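Local coordinates for outer surface protein (Borrelia burgdorferi, PDB 5IZT), which is of unknown function but belongs to a family of Borrelia surface proteins that includes BbCRASP-1, which binds complement regulators, at residues A[182-187]-A[323-328]; A[189-194]-A[303-308]; A[219-224]-A[286-291]; A[271-276]-A[280-285]. All coordinates share one frame; numbering follows the deposited sequence.

In the fold
The four contacts fall into two pairs at opposite sides of the centre of an elongated, all-helical chain. Contacts 1 and 2 share helix 179-197, with centres about 12 Å apart, and they meet where Leu-187 CD2 packs on Ile-308 CD1 at 3.6 Å. Contacts 3 and 4 share helix 280-316, again with centres about 12 Å apart, and are joined by a probable hydrogen bond from Arg-284 NE to Leu-220 O, 2.9 Å long. Helix 280-316 also supplies one side of contact 2, linking the two pairs over the about 27 Å between the centres of contacts 2 and 3. Contacts 1 and 4 are the farthest apart, with centres about 46 Å from each other.

Contact 1. Residues A[182-187]-A[323-328]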
loop_
_atom_site.group_PDB
_atom_site.type_symbol
_atom_site.label_atom_id
_atom_site.label_comp_id
_atom_site.label_asym_id
_atom_site.label_seq_id
_atom_site.Cartn_x
_atom_site.Cartn_y
_atom_site.Cartn_z
ATOM N N THR A 182 -29.164 5.948 -2.032
ATOM C CA THR A 182 -28.084 6.923 -2.190
ATOM C C THR A 182 -26.838 6.497 -1.429
ATOM O O THR A 182 -25.714 6.559 -1.952
ATOM C CB THR A 182 -28.550 8.296 -1.709
ATOM O OG1 THR A 182 -29.542 8.804 -2.611
ATOM C CG2 THR A 182 -27.370 9.263 -1.636
ATOM N N LEU A 183 -27.017 6.108 -0.169
ATOM C CA LEU A 183 -25.906 5.646 0.654
ATOM C C LEU A 183 -25.218 4.452 0.017
ATOM O O LEU A 183 -23.989 4.412 -0.091
ATOM C CB LEU A 183 -26.427 5.260 2.034
ATOM C CG LEU A 183 -25.446 5.127 3.196
ATOM C CD1 LEU A 183 -24.941 6.496 3.630
ATOM C CD2 LEU A 183 -26.094 4.370 4.353
ATOM N N LYS A 184 -26.005 3.481 -0.449
ATOM C CA LYS A 184 -25.416 2.288 -1.050
ATOM C C LYS A 184 -24.629 2.649 -2.304
ATOM O O LYS A 184 -23.481 2.211 -2.482
ATOM C CB LYS A 184 -26.503 1.261 -1.370
ATOM C CG LYS A 184 -25.942 -0.002 -2.009
ATOM C CD LYS A 184 -27.009 -0.923 -2.526
ATOM C CE LYS A 184 -27.717 -0.335 -3.741
ATOM N NZ LYS A 184 -28.881 -1.170 -4.143
ATOM N N ASN A 185 -25.221 3.475 -3.175
ATOM C CA ASN A 185 -24.569 3.800 -4.441
ATOM C C ASN A 185 -23.305 4.626 -4.228
ATOM O O ASN A 185 -22.314 4.459 -4.952
ATOM C CB ASN A 185 -25.537 4.546 -5.358
ATOM C CG ASN A 185 -26.623 3.645 -5.904
ATOM O OD1 ASN A 185 -26.451 2.432 -5.971
ATOM N ND2 ASN A 185 -27.728 4.239 -6.342
ATOM N N GLU A 186 -23.324 5.519 -3.241
ATOM C CA GLU A 186 -22.153 6.333 -2.955
ATOM C C GLU A 186 -20.987 5.459 -2.506
ATOM O O GLU A 186 -19.836 5.703 -2.894
ATOM C CB GLU A 186 -22.527 7.403 -1.925
ATOM C CG GLU A 186 -21.579 7.596 -0.764
ATOM C CD GLU A 186 -22.221 8.403 0.361
ATOM O OE1 GLU A 186 -23.028 9.310 0.051
ATOM O OE2 GLU A 186 -21.937 8.120 1.548
ATOM N N LEU A 187 -21.267 4.414 -1.720
ATOM C CA LEU A 187 -20.189 3.517 -1.306
ATOM C C LEU A 187 -19.674 2.687 -2.479
ATOM O O LEU A 187 -18.455 2.496 -2.628
ATOM C CB LEU A 187 -20.665 2.609 -0.171
ATOM C CG LEU A 187 -19.583 1.735 0.467
ATOM C CD1 LEU A 187 -18.414 2.598 0.966
ATOM C CD2 LEU A 187 -20.184 0.881 1.595
ATOM N N PHE A 323 -32.954 -0.277 8.252
ATOM C CA PHE A 323 -32.068 0.169 9.318
ATOM C C PHE A 323 -30.828 -0.705 9.381
ATOM O O PHE A 323 -29.705 -0.200 9.512
ATOM C CB PHE A 323 -32.794 0.152 10.677
ATOM C CG PHE A 323 -31.895 0.504 11.831
ATOM C CD1 PHE A 323 -31.173 -0.486 12.502
ATOM C CD2 PHE A 323 -31.726 1.824 12.215
ATOM C CE1 PHE A 323 -30.314 -0.161 13.549
ATOM C CE2 PHE A 323 -30.862 2.162 13.263
ATOM C CZ PHE A 323 -30.161 1.168 13.934
ATOM N N ASP A 324 -31.021 -2.026 9.305
ATOM C CA ASP A 324 -29.905 -2.963 9.425
ATOM C C ASP A 324 -28.927 -2.783 8.277
ATOM O O ASP A 324 -27.706 -2.790 8.478
ATOM C CB ASP A 324 -30.435 -4.395 9.392
ATOM C CG ASP A 324 -31.411 -4.692 10.504
ATOM O OD1 ASP A 324 -31.373 -4.006 11.546
ATOM O OD2 ASP A 324 -32.251 -5.594 10.308
ATOM N N PHE A 325 -29.455 -2.625 7.063
ATOM C CA PHE A 325 -28.617 -2.414 5.888
ATOM C C PHE A 325 -27.869 -1.088 5.988
ATOM O O PHE A 325 -26.661 -1.030 5.739
ATOM C CB PHE A 325 -29.493 -2.476 4.629
ATOM C CG PHE A 325 -28.717 -2.645 3.338
ATOM C CD1 PHE A 325 -27.354 -2.930 3.351
ATOM C CD2 PHE A 325 -29.354 -2.511 2.118
ATOM C CE1 PHE A 325 -26.642 -3.076 2.159
ATOM C CE2 PHE A 325 -28.656 -2.657 0.919
ATOM C CZ PHE A 325 -27.291 -2.939 0.935
ATOM N N THR A 326 -28.562 -0.017 6.396
ATOM C CA THR A 326 -27.889 1.257 6.631
ATOM C C THR A 326 -26.729 1.114 7.615
ATOM O O THR A 326 -25.622 1.603 7.358
ATOM C CB THR A 326 -28.901 2.278 7.149
ATOM O OG1 THR A 326 -29.913 2.452 6.166
ATOM C CG2 THR A 326 -28.233 3.607 7.423
ATOM N N MET A 327 -26.966 0.448 8.753
ATOM C CA MET A 327 -25.895 0.264 9.734
ATOM C C MET A 327 -24.708 -0.485 9.140
ATOM O O MET A 327 -23.548 -0.141 9.396
ATOM C CB MET A 327 -26.434 -0.483 10.959
ATOM C CG MET A 327 -25.352 -0.966 11.938
ATOM S SD MET A 327 -26.039 -1.690 13.452
ATOM C CE MET A 327 -26.737 -0.222 14.207
ATOM N N LYS A 328 -24.963 -1.516 8.342
ATOM C CA LYS A 328 -23.843 -2.246 7.752
ATOM C C LYS A 328 -23.098 -1.389 6.733
ATOM O O LYS A 328 -21.867 -1.456 6.646
ATOM C CB LYS A 328 -24.339 -3.554 7.129
ATOM C CG LYS A 328 -24.843 -4.559 8.181
ATOM C CD LYS A 328 -25.352 -5.850 7.554
ATOM C CE LYS A 328 -26.121 -6.696 8.575
ATOM N NZ LYS A 328 -25.318 -7.005 9.796
#
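Leu-183 and Thr-326 meet methyl to methyl: CD2 of Leu-183 lies 3.8 Å from CG2 of Thr-326, and the two side chains cross at about a right angle. A branched leucine and the small methyl of a threonine suit helices whose nearest CA atoms, those of the same two residues, are 7.7 Å apart. Beside them the aliphatic part of Lys-184 comes obliquely to the far end of the Phe-325 ring, its CD 4.0 Å from CZ of Phe-325.

In Thr-326 the hydroxyl lies beside its own backbone N (chi1 -61°), where OG1 bonds to Ser-322 O one turn back, and this leaves CG2 to face the leucine. Lys-184 bends at chi3 (69°), and NZ bonds to Gln-181 OE1, so a charged residue can lend its carbons to a partly buried place. The Phe-325 ring also meets the Tyr-315 ring and touches Phe-311 and Asn-312 of helix 280-316, while Leu-180 touches both Phe-325 and Thr-326. Two helices running in broadly the same direction, joined by apolar side chains with polar ends turned back to their own helix, are characteristic of an α-helical bundle.

Contact 2. Residues A[189-194]-A[303-308]; sequences RAISEE and EINKKI
Ile-191 reaches across to Ile-304 and Asn-305, and the apolar part of the contact is essentially this one side chain set between two neighbours. Its CD1 lies 3.7 Å from CG2 of Ile-304, and the same methyl is 3.9 Å from CB of Ile-304, so it rests against the branch point as well as the methyl. In Ile-191 CG1 stands beside the backbone N (chi1 -66°) and the chain folds again at chi2 (-70°), which carries CD1 toward that partner. The β-branched isoleucines are stiff and fill a buried helix interface well.

The mixed contact is looser. CG2 of Ile-191 passes the amide carbon CG of Asn-305 at 4.2 Å, the two side chains sliding past each other in opposite directions. A polar amide fits here because Asn-305 lies at the border of the buried patch.

Ionic interactions lie within segment 303-308. Glu-303 OE2 accepts Lys-307 NZ at 2.9 Å, nearly along its C-O axis, and its other oxygen, OE1, takes a weak bond from Lys-306 NZ at 3.1 Å. Lys-307 also pairs with the C-terminal carboxylate of Met-396.

Helices 179-197 and 280-316 run antiparallel here, with Leu-336 of helix 322-359 against Ile-191 and Ile-395 of helix 366-395 against Ile-304.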
loop_
_atom_site.group_PDB
_atom_site.type_symbol
_atom_site.label_atom_id
_atom_site.label_comp_id
_atom_site.label_asym_id
_atom_site.label_seq_id
_atom_site.Cartn_x
_atom_site.Cartn_y
_atom_site.Cartn_z
ATOM N N ARG A 189 -19.698 3.612 -5.609
ATOM C CA ARG A 189 -18.910 4.557 -6.398
ATOM C C ARG A 189 -17.527 4.775 -5.785
ATOM O O ARG A 189 -16.516 4.824 -6.501
ATOM C CB ARG A 189 -19.678 5.878 -6.500
ATOM C CG ARG A 189 -19.334 6.784 -7.674
ATOM C CD ARG A 189 -20.447 7.829 -7.889
ATOM N NE ARG A 189 -20.819 8.519 -6.649
ATOM C CZ ARG A 189 -21.944 8.314 -5.962
ATOM N NH1 ARG A 189 -22.846 7.440 -6.388
ATOM N NH2 ARG A 189 -22.172 8.996 -4.849
ATOM N N ALA A 190 -17.463 4.915 -4.459
ATOM C CA ALA A 190 -16.183 5.203 -3.816
ATOM C C ALA A 190 -15.196 4.054 -3.993
ATOM O O ALA A 190 -14.008 4.281 -4.250
ATOM C CB ALA A 190 -16.391 5.498 -2.336
ATOM N N ILE A 191 -15.674 2.819 -3.864
ATOM C CA ILE A 191 -14.825 1.645 -4.057
ATOM C C ILE A 191 -14.340 1.576 -5.499
ATOM O O ILE A 191 -13.160 1.311 -5.772
ATOM C CB ILE A 191 -15.592 0.364 -3.675
ATOM C CG1 ILE A 191 -15.916 0.335 -2.169
ATOM C CG2 ILE A 191 -14.840 -0.891 -4.149
ATOM C CD1 ILE A 191 -14.700 0.143 -1.266
ATOM N N SER A 192 -15.257 1.792 -6.443
ATOM C CA SER A 192 -14.910 1.780 -7.860
ATOM C C SER A 192 -13.866 2.845 -8.188
ATOM O O SER A 192 -12.927 2.593 -8.956
ATOM C CB SER A 192 -16.178 1.990 -8.686
ATOM O OG SER A 192 -15.884 2.010 -10.067
ATOM N N GLU A 193 -14.017 4.047 -7.622
ATOM C CA GLU A 193 -13.013 5.086 -7.830
ATOM C C GLU A 193 -11.648 4.653 -7.306
ATOM O O GLU A 193 -10.620 4.918 -7.938
ATOM C CB GLU A 193 -13.449 6.387 -7.155
ATOM C CG GLU A 193 -14.541 7.154 -7.897
ATOM C CD GLU A 193 -15.046 8.352 -7.109
ATOM O OE1 GLU A 193 -14.431 8.685 -6.071
ATOM O OE2 GLU A 193 -16.063 8.955 -7.521
ATOM N N GLU A 194 -11.615 3.993 -6.149
ATOM C CA GLU A 194 -10.339 3.579 -5.575
ATOM C C GLU A 194 -9.717 2.416 -6.340
ATOM O O GLU A 194 -8.493 2.395 -6.551
ATOM C CB GLU A 194 -10.518 3.220 -4.106
ATOM C CG GLU A 194 -10.837 4.415 -3.251
ATOM C CD GLU A 194 -9.734 5.459 -3.311
ATOM O OE1 GLU A 194 -8.538 5.072 -3.385
ATOM O OE2 GLU A 194 -10.058 6.659 -3.294
ATOM N N GLU A 303 -13.200 -6.901 -0.878
ATOM C CA GLU A 303 -14.011 -7.483 0.187
ATOM C C GLU A 303 -15.213 -6.601 0.521
ATOM O O GLU A 303 -16.324 -7.110 0.717
ATOM C CB GLU A 303 -13.136 -7.715 1.429
ATOM C CG GLU A 303 -13.792 -8.548 2.525
ATOM C CD GLU A 303 -14.041 -9.992 2.119
ATOM O OE1 GLU A 303 -13.226 -10.560 1.360
ATOM O OE2 GLU A 303 -15.059 -10.558 2.575
ATOM N N ILE A 304 -15.014 -5.278 0.581
ATOM C CA ILE A 304 -16.126 -4.360 0.819
ATOM C C ILE A 304 -17.152 -4.476 -0.296
ATOM O O ILE A 304 -18.359 -4.560 -0.045
ATOM C CB ILE A 304 -15.620 -2.913 0.960
ATOM C CG1 ILE A 304 -14.771 -2.763 2.222
ATOM C CG2 ILE A 304 -16.795 -1.925 0.964
ATOM C CD1 ILE A 304 -14.053 -1.423 2.334
ATOM N N ASN A 305 -16.683 -4.473 -1.549
ATOM C CA ASN A 305 -17.575 -4.643 -2.697
ATOM C C ASN A 305 -18.397 -5.923 -2.574
ATOM O O ASN A 305 -19.618 -5.917 -2.791
ATOM C CB ASN A 305 -16.744 -4.663 -3.985
ATOM C CG ASN A 305 -17.442 -4.008 -5.157
ATOM O OD1 ASN A 305 -18.344 -3.195 -4.988
ATOM N ND2 ASN A 305 -17.013 -4.359 -6.364
ATOM N N LYS A 306 -17.744 -7.036 -2.203
ATOM C CA LYS A 306 -18.461 -8.307 -2.050
ATOM C C LYS A 306 -19.504 -8.233 -0.938
ATOM O O LYS A 306 -20.615 -8.769 -1.077
ATOM C CB LYS A 306 -17.481 -9.440 -1.743
ATOM C CG LYS A 306 -16.563 -9.839 -2.885
ATOM C CD LYS A 306 -15.815 -11.139 -2.570
ATOM C CE LYS A 306 -14.961 -11.021 -1.318
ATOM N NZ LYS A 306 -14.397 -12.334 -0.888
ATOM N N LYS A 307 -19.148 -7.619 0.194
ATOM C CA LYS A 307 -20.081 -7.524 1.321
ATOM C C LYS A 307 -21.294 -6.669 0.989
ATOM O O LYS A 307 -22.409 -6.963 1.442
ATOM C CB LYS A 307 -19.356 -6.987 2.553
ATOM C CG LYS A 307 -18.451 -8.054 3.181
ATOM C CD LYS A 307 -19.296 -9.265 3.589
ATOM C CE LYS A 307 -18.642 -10.096 4.681
ATOM N NZ LYS A 307 -17.475 -10.840 4.150
ATOM N N ILE A 308 -21.095 -5.592 0.234
ATOM C CA ILE A 308 -22.221 -4.760 -0.185
ATOM C C ILE A 308 -23.242 -5.595 -0.934
ATOM O O ILE A 308 -24.444 -5.498 -0.681
ATOM C CB ILE A 308 -21.732 -3.585 -1.047
ATOM C CG1 ILE A 308 -20.904 -2.608 -0.213
ATOM C CG2 ILE A 308 -22.913 -2.889 -1.709
ATOM C CD1 ILE A 308 -20.317 -1.517 -1.052
#

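Contact 3. Residues A[219-224]-A[286-291]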
loop_
_atom_site.group_PDB
_atom_site.type_symbol
_atom_site.label_atom_id
_atom_site.label_comp_id
_atom_site.label_asym_id
_atom_site.label_seq_id
_atom_site.Cartn_x
_atom_site.Cartn_y
_atom_site.Cartn_z
ATOM N N GLU A 219 16.051 -6.921 -4.785
ATOM C CA GLU A 219 16.913 -8.096 -4.744
ATOM C C GLU A 219 16.792 -8.840 -3.418
ATOM O O GLU A 219 17.031 -10.056 -3.363
ATOM C CB GLU A 219 18.368 -7.691 -4.997
ATOM C CG GLU A 219 19.282 -8.870 -5.312
ATOM C CD GLU A 219 20.605 -8.431 -5.901
ATOM O OE1 GLU A 219 21.095 -7.360 -5.498
ATOM O OE2 GLU A 219 21.148 -9.148 -6.770
ATOM N N LEU A 220 16.418 -8.140 -2.352
ATOM C CA LEU A 220 16.427 -8.696 -1.004
ATOM C C LEU A 220 15.171 -9.487 -0.664
ATOM O O LEU A 220 15.078 -10.022 0.446
ATOM C CB LEU A 220 16.609 -7.567 0.023
ATOM C CG LEU A 220 17.991 -6.915 -0.049
ATOM C CD1 LEU A 220 17.985 -5.679 0.845
ATOM C CD2 LEU A 220 19.026 -7.926 0.406
ATOM N N LEU A 221 14.189 -9.534 -1.552
ATOM C CA LEU A 221 12.915 -10.173 -1.241
ATOM C C LEU A 221 12.496 -11.110 -2.368
ATOM O O LEU A 221 12.899 -10.941 -3.521
ATOM C CB LEU A 221 11.825 -9.118 -1.014
ATOM C CG LEU A 221 12.033 -8.164 0.151
ATOM C CD1 LEU A 221 11.040 -7.033 0.033
ATOM C CD2 LEU A 221 11.837 -8.913 1.475
ATOM N N ASP A 222 11.691 -12.110 -2.014
ATOM C CA ASP A 222 10.922 -12.884 -2.978
ATOM C C ASP A 222 9.526 -12.284 -3.102
ATOM O O ASP A 222 9.107 -11.472 -2.286
ATOM C CB ASP A 222 10.783 -14.340 -2.540
ATOM C CG ASP A 222 12.088 -15.099 -2.575
ATOM O OD1 ASP A 222 13.019 -14.642 -3.270
ATOM O OD2 ASP A 222 12.174 -16.163 -1.912
ATOM N N VAL A 223 8.784 -12.733 -4.114
ATOM C CA VAL A 223 7.388 -12.318 -4.245
ATOM C C VAL A 223 6.604 -12.820 -3.038
ATOM O O VAL A 223 6.731 -13.983 -2.640
ATOM C CB VAL A 223 6.813 -12.835 -5.569
ATOM C CG1 VAL A 223 5.327 -12.519 -5.663
ATOM C CG2 VAL A 223 7.559 -12.191 -6.733
ATOM N N ILE A 224 5.816 -11.933 -2.422
ATOM C CA ILE A 224 5.113 -12.284 -1.184
ATOM C C ILE A 224 3.631 -12.543 -1.415
ATOM O O ILE A 224 3.010 -13.317 -0.676
ATOM C CB ILE A 224 5.304 -11.197 -0.105
ATOM C CG1 ILE A 224 4.384 -9.995 -0.340
ATOM C CG2 ILE A 224 6.757 -10.741 -0.045
ATOM C CD1 ILE A 224 4.534 -8.904 0.717
ATOM N N LEU A 286 11.258 -2.196 5.483
ATOM C CA LEU A 286 10.622 -1.038 4.853
ATOM C C LEU A 286 9.792 -1.463 3.655
ATOM O O LEU A 286 8.627 -1.064 3.519
ATOM C CB LEU A 286 11.658 0.009 4.414
ATOM C CG LEU A 286 12.405 0.715 5.553
ATOM C CD1 LEU A 286 13.593 1.475 4.976
ATOM C CD2 LEU A 286 11.464 1.654 6.299
ATOM N N MET A 287 10.381 -2.263 2.760
ATOM C CA MET A 287 9.658 -2.645 1.550
ATOM C C MET A 287 8.493 -3.575 1.875
ATOM O O MET A 287 7.413 -3.453 1.281
ATOM C CB MET A 287 10.602 -3.304 0.541
ATOM C CG MET A 287 9.878 -3.720 -0.748
ATOM S SD MET A 287 9.056 -2.345 -1.608
ATOM C CE MET A 287 10.468 -1.362 -2.141
ATOM N N ILE A 288 8.687 -4.507 2.813
ATOM C CA ILE A 288 7.585 -5.390 3.196
ATOM C C ILE A 288 6.424 -4.571 3.759
ATOM O O ILE A 288 5.252 -4.879 3.506
ATOM C CB ILE A 288 8.071 -6.457 4.200
ATOM C CG1 ILE A 288 8.896 -7.531 3.493
ATOM C CG2 ILE A 288 6.878 -7.090 4.956
ATOM C CD1 ILE A 288 9.608 -8.494 4.447
ATOM N N SER A 289 6.722 -3.523 4.534
ATOM C CA SER A 289 5.642 -2.721 5.103
ATOM C C SER A 289 4.861 -2.012 4.010
ATOM O O SER A 289 3.644 -1.842 4.130
ATOM C CB SER A 289 6.166 -1.701 6.122
ATOM O OG SER A 289 6.768 -0.565 5.496
ATOM N N GLY A 290 5.527 -1.598 2.941
ATOM C CA GLY A 290 4.820 -0.923 1.866
ATOM C C GLY A 290 4.032 -1.892 1.007
ATOM O O GLY A 290 2.843 -1.685 0.741
ATOM N N LEU A 291 4.684 -2.969 0.574
ATOM C CA LEU A 291 3.980 -3.988 -0.204
ATOM C C LEU A 291 2.764 -4.517 0.548
ATOM O O LEU A 291 1.682 -4.688 -0.030
ATOM C CB LEU A 291 4.932 -5.135 -0.520
ATOM C CG LEU A 291 6.006 -4.851 -1.561
ATOM C CD1 LEU A 291 6.917 -6.062 -1.660
ATOM C CD2 LEU A 291 5.353 -4.561 -2.919
#
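Leu-221 reaches from its loop to segment 286-291 of helix 280-316, touching both Met-287 and Ile-288. Its CB points at the helix; chi1 of -62° carries CG toward it, and chi2 of 168° turns the fork so that CD1 and CD2 meet different residues. CD1 settles against Met-287, 3.6 Å from CG and 3.8 Å from CB of that residue; Met-287 is deposited in two conformers, and these distances belong to one of them. CD2 lies 3.7 Å from CD1 of Ile-288 and 3.8 Å from CG1 of Ile-288. A forked leucine suits the place, since each branch has its own nearest partner.

Ile-224, on the surface, makes a second touch, with one close pair of carbons. Its CG1 takes the crowded position between backbone N and carbonyl carbon (chi1 79°), and the extended chain brings CD1 to 4.0 Å from CB of Leu-291.

Backbone atoms of the loop make polar bonds: Leu-221 with the backbone of Leu-238, Ile-224 N with the Glu-248 carboxylate, Leu-220 O with the Arg-284 guanidinium. On the helix, Ser-289 OG bonds back to Leu-286 O at 2.8 Å and also to Trp-346 NE1 of helix 322-359.

Between the segments methyl and methylene carbons meet without a polar pair, so the contact has no directional bond of its own; the loop's position relies on polar bonds around it.

Contact 4. Residues A[271-276]-A[280-285]. Unlike the reference sequence in segment 271-276: Thr-272 (reference Ala).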
loop_
_atom_site.group_PDB
_atom_site.type_symbol
_atom_site.label_atom_id
_atom_site.label_comp_id
_atom_site.label_asym_id
_atom_site.label_seq_id
_atom_site.Cartn_x
_atom_site.Cartn_y
_atom_site.Cartn_z
ATOM N N GLU A 271 19.086 2.247 -2.388
ATOM C CA GLU A 271 20.402 1.944 -2.935
ATOM C C GLU A 271 21.498 2.400 -1.986
ATOM O O GLU A 271 22.436 1.650 -1.712
ATOM C CB GLU A 271 20.589 2.620 -4.299
ATOM C CG GLU A 271 21.993 2.352 -4.881
ATOM C CD GLU A 271 22.160 2.955 -6.265
ATOM O OE1 GLU A 271 22.028 4.188 -6.395
ATOM O OE2 GLU A 271 22.372 2.190 -7.223
ATOM N N THR A 272 21.369 3.615 -1.437
ATOM C CA THR A 272 22.334 4.097 -0.453
ATOM C C THR A 272 22.393 3.179 0.761
ATOM O O THR A 272 23.482 2.807 1.224
ATOM C CB THR A 272 21.986 5.527 -0.027
ATOM O OG1 THR A 272 22.156 6.413 -1.145
ATOM C CG2 THR A 272 22.894 5.980 1.122
ATOM N N LEU A 273 21.226 2.822 1.310
ATOM C CA LEU A 273 21.194 1.910 2.457
ATOM C C LEU A 273 21.852 0.577 2.140
ATOM O O LEU A 273 22.477 -0.043 3.008
ATOM C CB LEU A 273 19.749 1.669 2.900
ATOM C CG LEU A 273 19.004 2.837 3.543
ATOM C CD1 LEU A 273 17.570 2.411 3.785
ATOM C CD2 LEU A 273 19.690 3.223 4.853
ATOM N N TYR A 274 21.684 0.092 0.910
ATOM C CA TYR A 274 22.149 -1.245 0.553
ATOM C C TYR A 274 23.669 -1.364 0.568
ATOM O O TYR A 274 24.186 -2.485 0.681
ATOM C CB TYR A 274 21.583 -1.593 -0.823
ATOM C CG TYR A 274 21.845 -2.997 -1.316
ATOM C CD1 TYR A 274 20.995 -4.056 -0.990
ATOM C CD2 TYR A 274 22.968 -3.260 -2.101
ATOM C CE1 TYR A 274 21.242 -5.340 -1.473
ATOM C CE2 TYR A 274 23.236 -4.526 -2.569
ATOM C CZ TYR A 274 22.384 -5.566 -2.255
ATOM O OH TYR A 274 22.702 -6.817 -2.752
ATOM N N ASN A 275 24.375 -0.225 0.535
ATOM C CA ASN A 275 25.839 -0.190 0.532
ATOM C C ASN A 275 26.453 -0.912 1.727
ATOM O O ASN A 275 27.595 -1.388 1.638
ATOM C CB ASN A 275 26.314 1.261 0.526
ATOM C CG ASN A 275 26.136 1.919 -0.814
ATOM O OD1 ASN A 275 26.109 1.245 -1.837
ATOM N ND2 ASN A 275 26.056 3.245 -0.823
ATOM N N GLU A 276 25.748 -0.961 2.861
ATOM C CA GLU A 276 26.221 -1.661 4.057
ATOM C C GLU A 276 25.269 -2.813 4.328
ATOM O O GLU A 276 24.056 -2.595 4.436
ATOM C CB GLU A 276 26.254 -0.723 5.271
ATOM C CG GLU A 276 27.099 0.527 5.101
ATOM C CD GLU A 276 28.562 0.259 5.300
ATOM O OE1 GLU A 276 28.905 -0.866 5.716
ATOM O OE2 GLU A 276 29.368 1.179 5.055
ATOM N N HIS A 280 20.571 -4.322 5.410
ATOM C CA HIS A 280 19.672 -5.063 4.528
ATOM C C HIS A 280 18.381 -5.487 5.234
ATOM O O HIS A 280 17.315 -5.477 4.613
ATOM C CB HIS A 280 20.412 -6.267 3.938
ATOM C CG HIS A 280 21.475 -5.874 2.961
ATOM N ND1 HIS A 280 22.263 -6.785 2.290
ATOM C CD2 HIS A 280 21.875 -4.644 2.545
ATOM C CE1 HIS A 280 23.103 -6.136 1.498
ATOM N NE2 HIS A 280 22.894 -4.836 1.643
ATOM N N SER A 281 18.430 -5.822 6.527
ATOM C CA SER A 281 17.189 -6.190 7.212
ATOM C C SER A 281 16.240 -5.004 7.305
ATOM O O SER A 281 15.016 -5.171 7.220
ATOM C CB SER A 281 17.492 -6.751 8.603
ATOM O OG SER A 281 18.323 -7.902 8.516
ATOM N N LEU A 282 16.782 -3.795 7.488
ATOM C CA LEU A 282 15.943 -2.604 7.513
ATOM C C LEU A 282 15.261 -2.393 6.168
ATOM O O LEU A 282 14.067 -2.094 6.103
ATOM C CB LEU A 282 16.783 -1.377 7.873
ATOM C CG LEU A 282 16.111 -0.017 7.632
ATOM C CD1 LEU A 282 14.877 0.172 8.507
ATOM C CD2 LEU A 282 17.108 1.153 7.819
ATOM N N ILE A 283 16.018 -2.531 5.082
ATOM C CA ILE A 283 15.453 -2.379 3.745
ATOM C C ILE A 283 14.319 -3.374 3.530
ATOM O O ILE A 283 13.258 -3.018 2.992
ATOM C CB ILE A 283 16.555 -2.549 2.678
ATOM C CG1 ILE A 283 17.607 -1.454 2.789
ATOM C CG2 ILE A 283 15.956 -2.507 1.269
ATOM C CD1 ILE A 283 18.842 -1.715 1.845
ATOM N N ARG A 284 14.523 -4.631 3.943
ATOM C CA ARG A 284 13.460 -5.633 3.851
ATOM C C ARG A 284 12.209 -5.184 4.609
ATOM O O ARG A 284 11.097 -5.225 4.067
ATOM C CB ARG A 284 13.945 -6.985 4.391
ATOM C CG ARG A 284 14.927 -7.725 3.481
ATOM C CD ARG A 284 15.280 -9.122 3.999
ATOM N NE ARG A 284 16.197 -9.788 3.071
ATOM C CZ ARG A 284 17.473 -10.056 3.336
ATOM N NH1 ARG A 284 17.992 -9.733 4.514
ATOM N NH2 ARG A 284 18.225 -10.667 2.429
ATOM N N GLU A 285 12.369 -4.783 5.879
ATOM C CA GLU A 285 11.212 -4.355 6.669
ATOM C C GLU A 285 10.504 -3.165 6.020
ATOM O O GLU A 285 9.269 -3.100 6.031
ATOM C CB GLU A 285 11.615 -3.997 8.101
ATOM C CG GLU A 285 12.171 -5.142 8.955
ATOM C CD GLU A 285 12.314 -4.748 10.438
ATOM O OE1 GLU A 285 13.310 -4.094 10.811
ATOM O OE2 GLU A 285 11.394 -5.064 11.230
#
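Tyr-274 and His-280 join the two arms of an antiparallel helical hairpin, in which the chain leaves helix 260-274, turns through a short connection and comes back as helix 280-316. The tight part is the stack of their rings. Centroids stand 4.2 Å apart with planes at 16°, an offset stack in which His-280 NE2 lies over the rim of one tyrosine face, 3.3 Å from CD1 of Tyr-274. The tyrosine ring is put there by a CG anti to the backbone N (chi1 -174°), which swings it toward the second helix.

At the edge of the tyrosine ring, near its plane, CD1 of Ile-283 sits against the backbone of the first helix, 3.5 Å from the backbone N of Tyr-274 and 3.7 Å from CB of Leu-273. The unbranched ethyl arm of an isoleucine reaches that N while its CG1 lies along Leu-273.

The packing is looser on the other flank. Leu-273 CD1 and Leu-282 CD2 keep 4.3 Å between them, although both residues are buried and Leu-282 continues to Ala-370 of helix 366-395. Toward the surface, Glu-276 contributes mainly its backbone, its CB pointing away from the second helix, and its O lies obliquely to the histidine ring, 3.5 Å from CD2 of His-280. Asn-279, inside the connection, bonds through ND2 to Leu-273 O.

A histidine suits its post because it can stack and donate at once: His-280 NE2 gives its proton to Tyr-274 O at 2.8 Å, nearly straight at 165°, on a carbonyl lone pair and within the imidazole plane.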